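OxsB protein (Bacillus megaterium, PDB 5UL3) catalyses the cobalamin-dependent, radical S-adenosylmethionine-driven oxidative ring contraction of dAMP to an oxetane aldehyde on the way to oxetanocin A. Local coordinates at residues Ile431-Glu436 against Ile467-Gly472; Asp362-Gly367 against Ala397-Ser402; Glu30-Cys35 against Arg49-Gly54; Asn58-Val63 against Lys149-Lys154. All coordinates share one frame; numbering follows the deposited sequence.

Interaction 1: Ile431-Glu436 against Ile467-Gly472; sequences IFIGVE and INLRIG. With EDO (1,2-ethanediol), chain X; EDO (1,2-ethanediol), chain F.
The Phe432 ring and the Arg470 guanidinium lie with planes 37° apart, and their side chains cross at about a right angle. Arg470 bends at chi3 (-29°), which puts NE at the ring's edge and in its plane, 4.0 Å from Phe432 CD2. Also at the edge, 3.6 Å from Phe432 CZ, is O2 of an ethanediol, probably from the crystallisation liquor, which donates O2 to Glu436 OE1 (2.6 Å) and O1 to OE2. Gly472, with no side chain, leaves room for the ring, whose CZ lies 3.3 Å from Gly472 N. Ile433 and Ile471 point to the opposite face; Ile433 CG1 meets Leu469 CD2 at 3.9 Å, and helix 452-464 lies against Val435, Leu469 and Ile471. The backbones run parallel, Arg470 O taking Ile433 N (2.9 Å) and Gly472 O taking Glu436 N. Such parallel pairing of consecutive strands through a helical connection is the beta-alpha-beta unit of the partial TIM barrel, with Glu436, which binds S-adenosylmethionine, at the end of its first strand.

Interaction 2: Asp362-Gly367 against Ala397-Ser402; sequences DEEFIG and AARADS
Glu364 and Arg399 make the one ionic link between the segments. Their planes stand 73° apart, and Glu364 OE2 sits at the guanidinium edge, 2.9 Å from Arg399 NH2, the hydrogen-bond component being weak. Glu364 CG is anti to the backbone N (chi1 177°) and the chain beyond it is extended (chi2 179°), which carries the carboxylate to Arg399; its other oxygen, OE1, accepts from Asp314 N. Arg399 also grips Asp401 side-on, NE (3.1 Å) and NH1 (3.0 Å) both reaching Asp401 OD2 from the same face of the carboxylate, so a three-residue salt-bridge network fixes the guanidinium beside the iron-sulfur cluster that it touches. Ser402 OG, in one of two conformers, lies over one guanidinium face.

These residues follow strands 357-360 and 393-398, neighbours in the partial TIM barrel, where the loops after the parallel strands carry the active site: the adjacent Glu363 bonds to cobalamin through OE2.

Water supplies most of the remaining polar contact. Water 3 donates to Glu364 OE2 at 2.7 Å, accepts from Gly367 N and bonds with Ser402 OG. Water 4 accepts from Ile366 N at 2.9 Å and donates to Ala397 O at 2.8 Å. Apolar contact is sparse and gathers on Ile366, whose CD1 reaches Ala398 CB at 4.3 Å and, in that Ser402 conformer, Ser402 CB at 3.8 Å; Met419 and Trp420 of helix 410-426 also pack on Ile366.

Interaction 3: Glu30-Cys35 against Arg49-Gly54; sequences EIEKRC and RILVSG
Glu32 and Val52 slide past each other in opposite directions, the glutamate chain running from the helix to the strand backbone while the Val52 side chain leaves the strand toward the helix. The closest approach of their side chains, Glu32 CG to Val52 CG2, is 3.4 Å, tight for two carbons. Beyond CG the Glu32 chain is extended (chi2 166°), and OE2 accepts from Val52 N at 2.9 Å through its anti lone pair, with a nearly straight N-H angle of 163°. Ile31 meets Val52 at about a right angle, CG2 against CG1 at 4.1 Å. On the Val52 CG2 branch Cys35 SG lies 4.1 Å away, and Cys35 CB rests 3.9 Å from Ile50 CD1, which also reaches Glu32 O at 3.6 Å. Helix 28-39 thus packs across strand 49-53, the segment axes 8.5 Å apart at 135°, at the edge of the four-stranded antiparallel sheet of the N-terminal domain. Because Leu51 and Ser53 pair with strand 60-64, Val52 N belongs to the other, outer side of this edge strand. The Glu32 carboxylate therefore satisfies an amide in the place where a neighbouring strand's carbonyl could bond, and a negative charge on it would probably strengthen the bond.

Interaction 4: Asn58-Val63 against Lys149-Lys154; sequences NTTLYV and KEQLAK. With EDO (1,2-ethanediol), chain N.
Gln151 NE2 has two acceptors, Thr60 OG1 at 3.2 Å, a weak bond with an N-H angle of 132°, and water 5 at 2.9 Å. The other end of the same amide is held more closely: Tyr62 OH donates to Gln151 OE1 at 2.5 Å, with OE1 in the plane of the tyrosine ring at its edge and ring and amide planes 77° apart. Thr60 OG1 spends its own proton on Asn58 O (2.8 Å), consistent with its accepting from NE2. Water 5 completes the set, donating to Asn58 OD1 at 2.7 Å and to Lys149 O at 2.8 Å. Asn58, its CG between the backbone N and the carbonyl carbon (chi1 56°), crosses Lys149 at about a right angle, ND2 3.7 Å from Lys149 CG; that ND2 is bonded to Glu55. Gln151, just beyond helix 138-149, has positive phi in a Schellman motif, and this turn of the cobalamin-binding Rossmann domain lies against strand 60-64 of the N-terminal domain. Tyr62 OH in turn accepts from Asn82 ND2. Donors and acceptors thus follow one direction from Asn82 through Tyr62 to Gln151 OE1, which is consistent with the amide's modelled orientation, and at this domain boundary the amide of Gln151 is satisfied at both ends, by Tyr62, Thr60 and water 5.

From the N terminus, interaction 3 closes first, a short loop of 13 residues tying helix 28-39 to the edge strand 49-53. Interaction 4 opens on the next strand, 60-64, and closes 85 residues later, joining the N-terminal domain to the Rossmann domain. The two share a sheet, Ser53 O lying 2.8 Å from Thr60 N. Interaction 2 then closes a 29-residue excursion in the radical SAM domain, and interaction 1 a 30-residue one; a probable hydrogen bond from Ala398 N to Phe432 O (2.8 Å) joins them as neighbouring strands. All four are in series, none nesting or crossing. The pairs stand apart: the centres of interactions 2 and 4 are about 35 Å from each other.

Interaction 1: Ile431-Glu436 against Ile467-Gly472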
loop_
_atom_site.group_PDB
_atom_site.type_symbol
_atom_site.label_atom_id
_atom_site.label_comp_id
_atom_site.label_asym_id
_atom_site.label_seq_id
_atom_site.Cartn_x
_atom_site.Cartn_y
_atom_site.Cartn_z
ATOM N N ILE A 431 -0.432 4.114 -12.868
ATOM C CA ILE A 431 0.915 4.002 -12.302
ATOM C C ILE A 431 1.233 5.282 -11.532
ATOM O O ILE A 431 0.950 6.401 -12.005
ATOM C CB ILE A 431 1.968 3.725 -13.407
ATOM C CG1 ILE A 431 2.046 2.248 -13.820
ATOM C CG2 ILE A 431 3.369 4.111 -12.952
ATOM C CD1 ILE A 431 0.860 1.364 -13.500
ATOM N N PHE A 432 1.813 5.124 -10.331
ATOM C CA PHE A 432 2.193 6.244 -9.475
ATOM C C PHE A 432 3.690 6.475 -9.650
ATOM O O PHE A 432 4.473 5.546 -9.461
ATOM C CB PHE A 432 1.891 5.933 -8.003
ATOM C CG PHE A 432 2.300 7.014 -7.049
ATOM C CD1 PHE A 432 3.576 7.019 -6.481
ATOM C CD2 PHE A 432 1.415 8.016 -6.686
ATOM C CE1 PHE A 432 3.956 8.024 -5.601
ATOM C CE2 PHE A 432 1.787 9.023 -5.806
ATOM C CZ PHE A 432 3.057 9.026 -5.259
ATOM N N ILE A 433 4.087 7.701 -9.988
ATOM C CA ILE A 433 5.512 8.041 -10.109
ATOM C C ILE A 433 5.835 9.037 -9.005
ATOM O O ILE A 433 5.208 10.101 -8.921
ATOM C CB ILE A 433 5.868 8.634 -11.478
ATOM C CG1 ILE A 433 5.399 7.740 -12.622
ATOM C CG2 ILE A 433 7.413 8.912 -11.552
ATOM C CD1 ILE A 433 6.222 6.515 -12.831
ATOM N N GLY A 434 6.789 8.686 -8.147
ATOM C CA GLY A 434 7.188 9.562 -7.060
ATOM C C GLY A 434 8.051 10.730 -7.502
ATOM O O GLY A 434 9.225 10.821 -7.132
ATOM N N VAL A 435 7.471 11.629 -8.305
ATOM C CA VAL A 435 8.176 12.838 -8.752
ATOM C C VAL A 435 8.600 13.689 -7.555
ATOM O O VAL A 435 9.780 14.042 -7.402
ATOM C CB VAL A 435 7.280 13.636 -9.723
ATOM C CG1 VAL A 435 7.824 15.021 -9.970
ATOM C CG2 VAL A 435 7.116 12.881 -11.047
ATOM N N GLU A 436 7.626 14.073 -6.728
ATOM C CA GLU A 436 7.740 14.787 -5.452
ATOM C C GLU A 436 8.113 16.266 -5.594
ATOM O O GLU A 436 7.702 17.085 -4.766
ATOM C CB GLU A 436 8.738 14.081 -4.503
ATOM C CG GLU A 436 8.415 12.599 -4.150
ATOM C CD GLU A 436 6.937 12.277 -3.945
ATOM O OE1 GLU A 436 6.534 11.122 -4.218
ATOM O OE2 GLU A 436 6.159 13.141 -3.504
ATOM N N ILE A 467 -0.256 4.537 -20.562
ATOM C CA ILE A 467 -0.424 4.280 -19.140
ATOM C C ILE A 467 -0.970 5.545 -18.499
ATOM O O ILE A 467 -0.585 6.656 -18.868
ATOM C CB ILE A 467 0.927 3.835 -18.529
ATOM C CG1 ILE A 467 1.297 2.453 -19.063
ATOM C CG2 ILE A 467 0.885 3.825 -17.013
ATOM C CD1 ILE A 467 2.770 2.037 -18.851
ATOM N N ASN A 468 -1.818 5.402 -17.447
ATOM C CA ASN A 468 -2.602 6.506 -16.838
ATOM C C ASN A 468 -2.013 6.979 -15.493
ATOM O O ASN A 468 -2.404 6.499 -14.427
ATOM C CB ASN A 468 -4.055 6.046 -16.678
ATOM C CG ASN A 468 -4.970 7.074 -15.972
ATOM O OD1 ASN A 468 -4.606 8.228 -15.748
ATOM N ND2 ASN A 468 -6.184 6.632 -15.632
ATOM N N LEU A 469 -1.161 8.007 -15.545
ATOM C CA LEU A 469 -0.258 8.406 -14.469
ATOM C C LEU A 469 -0.926 9.183 -13.342
ATOM O O LEU A 469 -1.881 9.935 -13.556
ATOM C CB LEU A 469 0.836 9.319 -15.032
ATOM C CG LEU A 469 1.714 8.701 -16.065
ATOM C CD1 LEU A 469 2.568 9.805 -16.719
ATOM C CD2 LEU A 469 2.574 7.749 -15.268
ATOM N N ARG A 470 -0.347 9.035 -12.146
ATOM C CA ARG A 470 -0.531 9.902 -10.984
ATOM C C ARG A 470 0.867 10.213 -10.474
ATOM O O ARG A 470 1.741 9.354 -10.553
ATOM C CB ARG A 470 -1.300 9.219 -9.830
ATOM C CG ARG A 470 -2.792 9.377 -9.775
ATOM C CD ARG A 470 -3.296 9.150 -8.338
ATOM N NE ARG A 470 -2.444 8.232 -7.572
ATOM C CZ ARG A 470 -2.485 6.902 -7.678
ATOM N NH1 ARG A 470 -3.326 6.329 -8.529
ATOM N NH2 ARG A 470 -1.686 6.145 -6.940
ATOM N N ILE A 471 1.097 11.410 -9.937
ATOM C CA ILE A 471 2.414 11.717 -9.362
ATOM C C ILE A 471 2.259 12.224 -7.932
ATOM O O ILE A 471 1.311 12.941 -7.611
ATOM C CB ILE A 471 3.224 12.726 -10.214
ATOM C CG1 ILE A 471 2.600 14.141 -10.196
ATOM C CG2 ILE A 471 3.420 12.190 -11.632
ATOM C CD1 ILE A 471 3.483 15.204 -10.854
ATOM N N GLY A 472 3.190 11.834 -7.058
ATOM C CA GLY A 472 3.302 12.504 -5.780
ATOM C C GLY A 472 4.004 13.842 -5.950
ATOM O O GLY A 472 4.877 14.009 -6.801
HETATM C C1 EDO X . 3.972 11.575 -1.218
HETATM O O1 EDO X . 4.068 12.537 -2.285
HETATM C C2 EDO X . 5.163 10.614 -1.220
HETATM O O2 EDO X . 5.190 9.823 -2.423
HETATM C C1 EDO F . -2.656 11.225 -18.891
HETATM O O1 EDO F . -1.773 12.127 -19.578
HETATM C C2 EDO F . -1.906 10.309 -17.918
HETATM O O2 EDO F . -2.819 9.880 -16.884
#

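Interaction 2: Asp362-Gly367 against Ala397-Ser402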
loop_
_atom_site.group_PDB
_atom_site.type_symbol
_atom_site.label_atom_id
_atom_site.label_comp_id
_atom_site.label_asym_id
_atom_site.label_seq_id
_atom_site.Cartn_x
_atom_site.Cartn_y
_atom_site.Cartn_z
ATOM N N ASP A 362 4.013 -3.314 -4.048
ATOM C CA ASP A 362 5.464 -3.062 -4.071
ATOM C C ASP A 362 5.790 -1.585 -3.871
ATOM O O ASP A 362 5.221 -0.709 -4.532
ATOM C CB ASP A 362 6.068 -3.502 -5.409
ATOM C CG ASP A 362 5.743 -4.918 -5.779
ATOM O OD1 ASP A 362 4.591 -5.371 -5.567
ATOM O OD2 ASP A 362 6.623 -5.566 -6.360
ATOM N N GLU A 363 6.752 -1.311 -2.985
ATOM C CA GLU A 363 7.389 0.002 -2.991
ATOM C C GLU A 363 8.087 0.258 -4.316
ATOM O O GLU A 363 8.108 1.394 -4.811
ATOM C CB GLU A 363 8.395 0.103 -1.839
ATOM C CG GLU A 363 7.755 0.235 -0.467
ATOM C CD GLU A 363 8.794 0.477 0.605
ATOM O OE1 GLU A 363 9.712 -0.367 0.711
ATOM O OE2 GLU A 363 8.717 1.531 1.289
ATOM N N GLU A 364 8.683 -0.782 -4.890
ATOM C CA GLU A 364 9.543 -0.689 -6.074
ATOM C C GLU A 364 9.260 -1.923 -6.926
ATOM O O GLU A 364 9.894 -2.974 -6.758
ATOM C CB GLU A 364 11.021 -0.603 -5.683
ATOM C CG GLU A 364 11.965 -0.573 -6.873
ATOM C CD GLU A 364 13.433 -0.471 -6.476
ATOM O OE1 GLU A 364 13.787 -0.797 -5.319
ATOM O OE2 GLU A 364 14.232 -0.050 -7.339
ATOM N N PHE A 365 8.329 -1.778 -7.873
ATOM C CA PHE A 365 7.942 -2.912 -8.707
ATOM C C PHE A 365 9.080 -3.342 -9.631
ATOM O O PHE A 365 9.306 -4.541 -9.827
ATOM C CB PHE A 365 6.692 -2.547 -9.513
ATOM C CG PHE A 365 6.185 -3.655 -10.391
ATOM C CD1 PHE A 365 5.656 -4.817 -9.833
ATOM C CD2 PHE A 365 6.201 -3.530 -11.773
ATOM C CE1 PHE A 365 5.169 -5.833 -10.651
ATOM C CE2 PHE A 365 5.702 -4.545 -12.602
ATOM C CZ PHE A 365 5.199 -5.704 -12.037
ATOM N N ILE A 366 9.831 -2.384 -10.186
ATOM C CA ILE A 366 10.822 -2.728 -11.210
ATOM C C ILE A 366 12.134 -3.192 -10.583
ATOM O O ILE A 366 12.678 -4.245 -10.947
ATOM C CB ILE A 366 11.041 -1.533 -12.152
ATOM C CG1 ILE A 366 9.722 -1.174 -12.836
ATOM C CG2 ILE A 366 12.101 -1.859 -13.187
ATOM C CD1 ILE A 366 9.758 0.165 -13.462
ATOM N N GLY A 367 12.664 -2.429 -9.644
ATOM C CA GLY A 367 13.807 -2.913 -8.887
ATOM C C GLY A 367 15.142 -2.745 -9.600
ATOM O O GLY A 367 15.277 -2.092 -10.648
ATOM N N ALA A 397 3.803 1.386 -8.359
ATOM C CA ALA A 397 4.533 2.630 -8.157
ATOM C C ALA A 397 5.961 2.494 -8.681
ATOM O O ALA A 397 6.523 1.399 -8.709
ATOM C CB ALA A 397 4.582 3.015 -6.678
ATOM N N ALA A 398 6.540 3.621 -9.088
ATOM C CA ALA A 398 7.906 3.598 -9.619
ATOM C C ALA A 398 8.551 4.963 -9.456
ATOM O O ALA A 398 7.863 5.988 -9.434
ATOM C CB ALA A 398 7.923 3.203 -11.101
ATOM N N ARG A 399 9.892 4.969 -9.364
ATOM C CA ARG A 399 10.643 6.217 -9.392
ATOM C C ARG A 399 10.768 6.728 -10.820
ATOM O O ARG A 399 10.794 5.949 -11.776
ATOM C CB ARG A 399 12.072 6.044 -8.838
ATOM C CG ARG A 399 12.236 5.147 -7.653
ATOM C CD ARG A 399 13.673 5.260 -7.070
ATOM N NE ARG A 399 14.748 5.008 -8.026
ATOM C CZ ARG A 399 15.297 3.814 -8.229
ATOM N NH1 ARG A 399 16.282 3.672 -9.108
ATOM N NH2 ARG A 399 14.861 2.755 -7.556
ATOM N N ALA A 400 10.914 8.048 -10.952
ATOM C CA ALA A 400 11.129 8.622 -12.279
ATOM C C ALA A 400 12.347 8.012 -12.960
ATOM O O ALA A 400 12.321 7.770 -14.174
ATOM C CB ALA A 400 11.273 10.136 -12.199
ATOM N N ASP A 401 13.424 7.744 -12.202
ATOM C CA ASP A 401 14.616 7.181 -12.836
ATOM C C ASP A 401 14.506 5.685 -13.103
ATOM O O ASP A 401 15.454 5.088 -13.630
ATOM C CB ASP A 401 15.879 7.497 -12.013
ATOM C CG ASP A 401 15.739 7.170 -10.529
ATOM O OD1 ASP A 401 14.776 7.634 -9.882
ATOM O OD2 ASP A 401 16.639 6.495 -9.998
ATOM N N SER A 402 13.387 5.050 -12.746
ATOM C CA SER A 402 13.103 3.728 -13.284
ATOM C C SER A 402 12.555 3.801 -14.700
ATOM O O SER A 402 12.397 2.760 -15.343
ATOM C CB SER A 402 12.106 2.971 -12.397
ATOM O OG SER A 402 12.626 2.736 -11.104
HETATM O O HOH W 1 2.899 -0.324 -5.793
HETATM O O HOH W 2 5.810 -0.435 -7.170
HETATM O O HOH W 3 13.002 0.629 -9.700
HETATM O O HOH W 4 8.933 0.371 -9.665
#

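Interaction 3: Glu30-Cys35 against Arg49-Gly54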
loop_
_atom_site.group_PDB
_atom_site.type_symbol
_atom_site.label_atom_id
_atom_site.label_comp_id
_atom_site.label_asym_id
_atom_site.label_seq_id
_atom_site.Cartn_x
_atom_site.Cartn_y
_atom_site.Cartn_z
ATOM N N GLU A 30 -13.534 -24.901 6.816
ATOM C CA GLU A 30 -14.489 -25.316 5.789
ATOM C C GLU A 30 -13.887 -26.379 4.877
ATOM O O GLU A 30 -14.575 -27.327 4.473
ATOM C CB GLU A 30 -14.953 -24.100 4.983
ATOM C CG GLU A 30 -15.702 -24.436 3.681
ATOM C CD GLU A 30 -17.049 -25.134 3.901
ATOM O OE1 GLU A 30 -17.727 -24.851 4.917
ATOM O OE2 GLU A 30 -17.428 -25.969 3.046
ATOM N N ILE A 31 -12.603 -26.246 4.543
ATOM C CA ILE A 31 -11.912 -27.325 3.842
ATOM C C ILE A 31 -11.960 -28.602 4.669
ATOM O O ILE A 31 -12.223 -29.693 4.143
ATOM C CB ILE A 31 -10.459 -26.912 3.524
ATOM C CG1 ILE A 31 -10.431 -25.718 2.559
ATOM C CG2 ILE A 31 -9.650 -28.107 2.981
ATOM C CD1 ILE A 31 -10.666 -26.074 1.104
ATOM N N GLU A 32 -11.721 -28.487 5.977
ATOM C CA GLU A 32 -11.715 -29.681 6.820
ATOM C C GLU A 32 -13.099 -30.322 6.862
ATOM O O GLU A 32 -13.221 -31.555 6.809
ATOM C CB GLU A 32 -11.215 -29.340 8.233
ATOM C CG GLU A 32 -9.678 -29.456 8.369
ATOM C CD GLU A 32 -9.100 -28.822 9.626
ATOM O OE1 GLU A 32 -9.882 -28.211 10.387
ATOM O OE2 GLU A 32 -7.855 -28.931 9.846
ATOM N N LYS A 33 -14.152 -29.501 6.917
ATOM C CA LYS A 33 -15.518 -30.017 6.874
ATOM C C LYS A 33 -15.735 -30.882 5.645
ATOM O O LYS A 33 -16.254 -32.000 5.740
ATOM C CB LYS A 33 -16.525 -28.863 6.892
ATOM C CG LYS A 33 -17.993 -29.331 6.881
ATOM C CD LYS A 33 -18.960 -28.257 6.383
ATOM C CE LYS A 33 -19.476 -27.368 7.505
ATOM N NZ LYS A 33 -20.434 -26.333 7.005
ATOM N N ARG A 34 -15.339 -30.381 4.475
ATOM C CA ARG A 34 -15.518 -31.158 3.256
ATOM C C ARG A 34 -14.627 -32.391 3.233
ATOM O O ARG A 34 -14.965 -33.381 2.573
ATOM C CB ARG A 34 -15.265 -30.288 2.032
ATOM C CG ARG A 34 -16.299 -29.193 1.878
ATOM C CD ARG A 34 -15.812 -28.068 0.987
ATOM N NE ARG A 34 -16.731 -26.930 1.004
ATOM C CZ ARG A 34 -17.345 -26.451 -0.071
ATOM N NH1 ARG A 34 -17.136 -27.007 -1.261
ATOM N NH2 ARG A 34 -18.160 -25.409 0.043
ATOM N N CYS A 35 -13.489 -32.355 3.938
ATOM C CA CYS A 35 -12.650 -33.547 4.018
ATOM C C CYS A 35 -13.282 -34.609 4.915
ATOM O O CYS A 35 -13.214 -35.806 4.610
ATOM C CB CYS A 35 -11.249 -33.187 4.519
ATOM S SG CYS A 35 -10.226 -32.297 3.314
ATOM N N ARG A 49 -9.164 -38.268 14.144
ATOM C CA ARG A 49 -9.197 -36.840 13.859
ATOM C C ARG A 49 -8.464 -36.570 12.555
ATOM O O ARG A 49 -7.731 -37.419 12.040
ATOM C CB ARG A 49 -8.610 -36.015 15.017
ATOM C CG ARG A 49 -7.127 -36.194 15.261
ATOM C CD ARG A 49 -6.681 -35.359 16.462
ATOM N NE ARG A 49 -5.286 -34.928 16.363
ATOM C CZ ARG A 49 -4.890 -33.762 15.848
ATOM N NH1 ARG A 49 -3.596 -33.462 15.807
ATOM N NH2 ARG A 49 -5.778 -32.894 15.373
ATOM N N ILE A 50 -8.715 -35.385 11.993
ATOM C CA ILE A 50 -8.048 -34.960 10.773
ATOM C C ILE A 50 -7.461 -33.573 10.997
ATOM O O ILE A 50 -7.881 -32.826 11.882
ATOM C CB ILE A 50 -8.973 -34.943 9.537
ATOM C CG1 ILE A 50 -10.093 -33.925 9.710
ATOM C CG2 ILE A 50 -9.537 -36.326 9.253
ATOM C CD1 ILE A 50 -10.565 -33.363 8.397
ATOM N N LEU A 51 -6.474 -33.252 10.167
ATOM C CA LEU A 51 -5.787 -31.965 10.162
ATOM C C LEU A 51 -5.524 -31.607 8.708
ATOM O O LEU A 51 -5.029 -32.447 7.949
ATOM C CB LEU A 51 -4.463 -32.050 10.943
ATOM C CG LEU A 51 -3.473 -30.886 10.780
ATOM C CD1 LEU A 51 -4.051 -29.617 11.341
ATOM C CD2 LEU A 51 -2.144 -31.214 11.437
ATOM N N VAL A 52 -5.844 -30.374 8.310
ATOM C CA VAL A 52 -5.438 -29.848 7.012
ATOM C C VAL A 52 -4.392 -28.765 7.274
ATOM O O VAL A 52 -4.586 -27.908 8.147
ATOM C CB VAL A 52 -6.621 -29.281 6.209
ATOM C CG1 VAL A 52 -6.117 -28.596 4.932
ATOM C CG2 VAL A 52 -7.582 -30.410 5.837
ATOM N N SER A 53 -3.296 -28.818 6.538
ATOM C CA SER A 53 -2.298 -27.742 6.591
ATOM C C SER A 53 -1.750 -27.571 5.184
ATOM O O SER A 53 -2.239 -28.188 4.233
ATOM C CB SER A 53 -1.205 -28.063 7.623
ATOM O OG SER A 53 -0.355 -26.928 7.814
ATOM N N GLY A 54 -0.696 -26.758 5.038
ATOM C CA GLY A 54 -0.228 -26.411 3.707
ATOM C C GLY A 54 -1.189 -25.395 3.095
ATOM O O GLY A 54 -2.144 -24.963 3.727
#

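Interaction 4: Asn58-Val63 against Lys149-Lys154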
loop_
_atom_site.group_PDB
_atom_site.type_symbol
_atom_site.label_atom_id
_atom_site.label_comp_id
_atom_site.label_asym_id
_atom_site.label_seq_id
_atom_site.Cartn_x
_atom_site.Cartn_y
_atom_site.Cartn_z
ATOM N N ASN A 58 0.323 -27.124 -2.162
ATOM C CA ASN A 58 0.949 -28.075 -1.251
ATOM C C ASN A 58 0.015 -28.433 -0.106
ATOM O O ASN A 58 0.456 -29.025 0.890
ATOM C CB ASN A 58 2.293 -27.520 -0.719
ATOM C CG ASN A 58 2.143 -26.173 -0.043
ATOM O OD1 ASN A 58 1.699 -26.078 1.104
ATOM N ND2 ASN A 58 2.542 -25.112 -0.750
ATOM N N THR A 59 -1.271 -28.104 -0.232
ATOM C CA THR A 59 -2.225 -28.416 0.814
ATOM C C THR A 59 -2.228 -29.919 1.088
ATOM O O THR A 59 -2.172 -30.738 0.166
ATOM C CB THR A 59 -3.624 -27.945 0.406
ATOM O OG1 THR A 59 -3.547 -26.576 -0.040
ATOM C CG2 THR A 59 -4.562 -28.008 1.599
ATOM N N THR A 60 -2.268 -30.263 2.365
ATOM C CA THR A 60 -2.019 -31.617 2.848
ATOM C C THR A 60 -3.087 -31.992 3.861
ATOM O O THR A 60 -3.415 -31.192 4.735
ATOM C CB THR A 60 -0.634 -31.727 3.526
ATOM O OG1 THR A 60 0.374 -31.279 2.628
ATOM C CG2 THR A 60 -0.342 -33.183 3.914
ATOM N N LEU A 61 -3.608 -33.220 3.762
ATOM C CA LEU A 61 -4.537 -33.762 4.743
ATOM C C LEU A 61 -3.869 -34.890 5.524
ATOM O O LEU A 61 -3.269 -35.789 4.927
ATOM C CB LEU A 61 -5.803 -34.284 4.052
ATOM C CG LEU A 61 -6.789 -35.032 4.938
ATOM C CD1 LEU A 61 -7.381 -34.115 5.992
ATOM C CD2 LEU A 61 -7.886 -35.651 4.078
ATOM N N TYR A 62 -3.949 -34.817 6.848
ATOM C CA TYR A 62 -3.565 -35.911 7.731
ATOM C C TYR A 62 -4.835 -36.547 8.275
ATOM O O TYR A 62 -5.696 -35.852 8.822
ATOM C CB TYR A 62 -2.685 -35.423 8.885
ATOM C CG TYR A 62 -1.468 -34.678 8.411
ATOM C CD1 TYR A 62 -1.531 -33.317 8.110
ATOM C CD2 TYR A 62 -0.255 -35.333 8.259
ATOM C CE1 TYR A 62 -0.391 -32.637 7.655
ATOM C CE2 TYR A 62 0.872 -34.664 7.817
ATOM C CZ TYR A 62 0.799 -33.324 7.519
ATOM O OH TYR A 62 1.935 -32.691 7.072
ATOM N N VAL A 63 -4.956 -37.854 8.112
ATOM C CA VAL A 63 -6.039 -38.617 8.720
ATOM C C VAL A 63 -5.405 -39.453 9.820
ATOM O O VAL A 63 -4.617 -40.361 9.537
ATOM C CB VAL A 63 -6.772 -39.497 7.699
ATOM C CG1 VAL A 63 -8.032 -40.096 8.337
ATOM C CG2 VAL A 63 -7.126 -38.681 6.465
ATOM N N LYS A 149 2.165 -22.842 4.791
ATOM C CA LYS A 149 3.021 -23.581 3.873
ATOM C C LYS A 149 4.115 -24.329 4.624
ATOM O O LYS A 149 4.432 -25.472 4.285
ATOM C CB LYS A 149 3.638 -22.652 2.828
ATOM C CG LYS A 149 4.557 -23.394 1.846
ATOM C CD LYS A 149 5.085 -22.451 0.739
ATOM C CE LYS A 149 5.883 -23.242 -0.329
ATOM N NZ LYS A 149 5.758 -22.617 -1.697
ATOM N N GLU A 150 4.672 -23.722 5.667
ATOM C CA GLU A 150 5.636 -24.419 6.516
ATOM C C GLU A 150 4.977 -25.419 7.470
ATOM O O GLU A 150 5.688 -26.160 8.165
ATOM C CB GLU A 150 6.444 -23.399 7.312
ATOM C CG GLU A 150 7.379 -22.558 6.451
ATOM C CD GLU A 150 8.586 -23.343 5.950
ATOM O OE1 GLU A 150 8.951 -24.377 6.558
ATOM O OE2 GLU A 150 9.167 -22.913 4.932
ATOM N N GLN A 151 3.650 -25.451 7.497
ATOM C CA GLN A 151 2.850 -26.293 8.379
ATOM C C GLN A 151 3.281 -26.128 9.829
ATOM O O GLN A 151 3.482 -27.094 10.565
ATOM C CB GLN A 151 2.887 -27.757 7.925
ATOM C CG GLN A 151 2.565 -27.902 6.432
ATOM C CD GLN A 151 2.174 -29.317 6.010
ATOM O OE1 GLN A 151 1.882 -30.169 6.846
ATOM N NE2 GLN A 151 2.193 -29.571 4.708
ATOM N N LEU A 152 3.411 -24.864 10.246
ATOM C CA LEU A 152 3.851 -24.528 11.592
ATOM C C LEU A 152 2.701 -24.265 12.557
ATOM O O LEU A 152 2.888 -24.411 13.769
ATOM C CB LEU A 152 4.773 -23.298 11.554
ATOM C CG LEU A 152 6.127 -23.502 10.859
ATOM C CD1 LEU A 152 6.836 -22.163 10.702
ATOM C CD2 LEU A 152 7.016 -24.488 11.611
ATOM N N ALA A 153 1.525 -23.893 12.059
ATOM C CA ALA A 153 0.431 -23.495 12.938
ATOM C C ALA A 153 -0.865 -23.542 12.154
ATOM O O ALA A 153 -0.875 -23.436 10.928
ATOM C CB ALA A 153 0.624 -22.082 13.508
ATOM N N LYS A 154 -1.956 -23.720 12.888
ATOM C CA LYS A 154 -3.275 -23.359 12.393
ATOM C C LYS A 154 -3.441 -21.856 12.577
ATOM O O LYS A 154 -3.213 -21.338 13.668
ATOM C CB LYS A 154 -4.349 -24.125 13.156
ATOM C CG LYS A 154 -4.252 -25.644 12.909
ATOM C CD LYS A 154 -5.545 -26.344 13.306
ATOM C CE LYS A 154 -5.262 -27.635 14.060
ATOM N NZ LYS A 154 -6.501 -28.208 14.673
HETATM C C1 EDO N . 12.664 -23.662 4.127
HETATM O O1 EDO N . 11.541 -23.140 3.413
HETATM C C2 EDO N . 12.377 -25.119 4.462
HETATM O O2 EDO N . 11.017 -25.257 4.901
HETATM O O HOH W 5 3.103 -27.473 2.919
#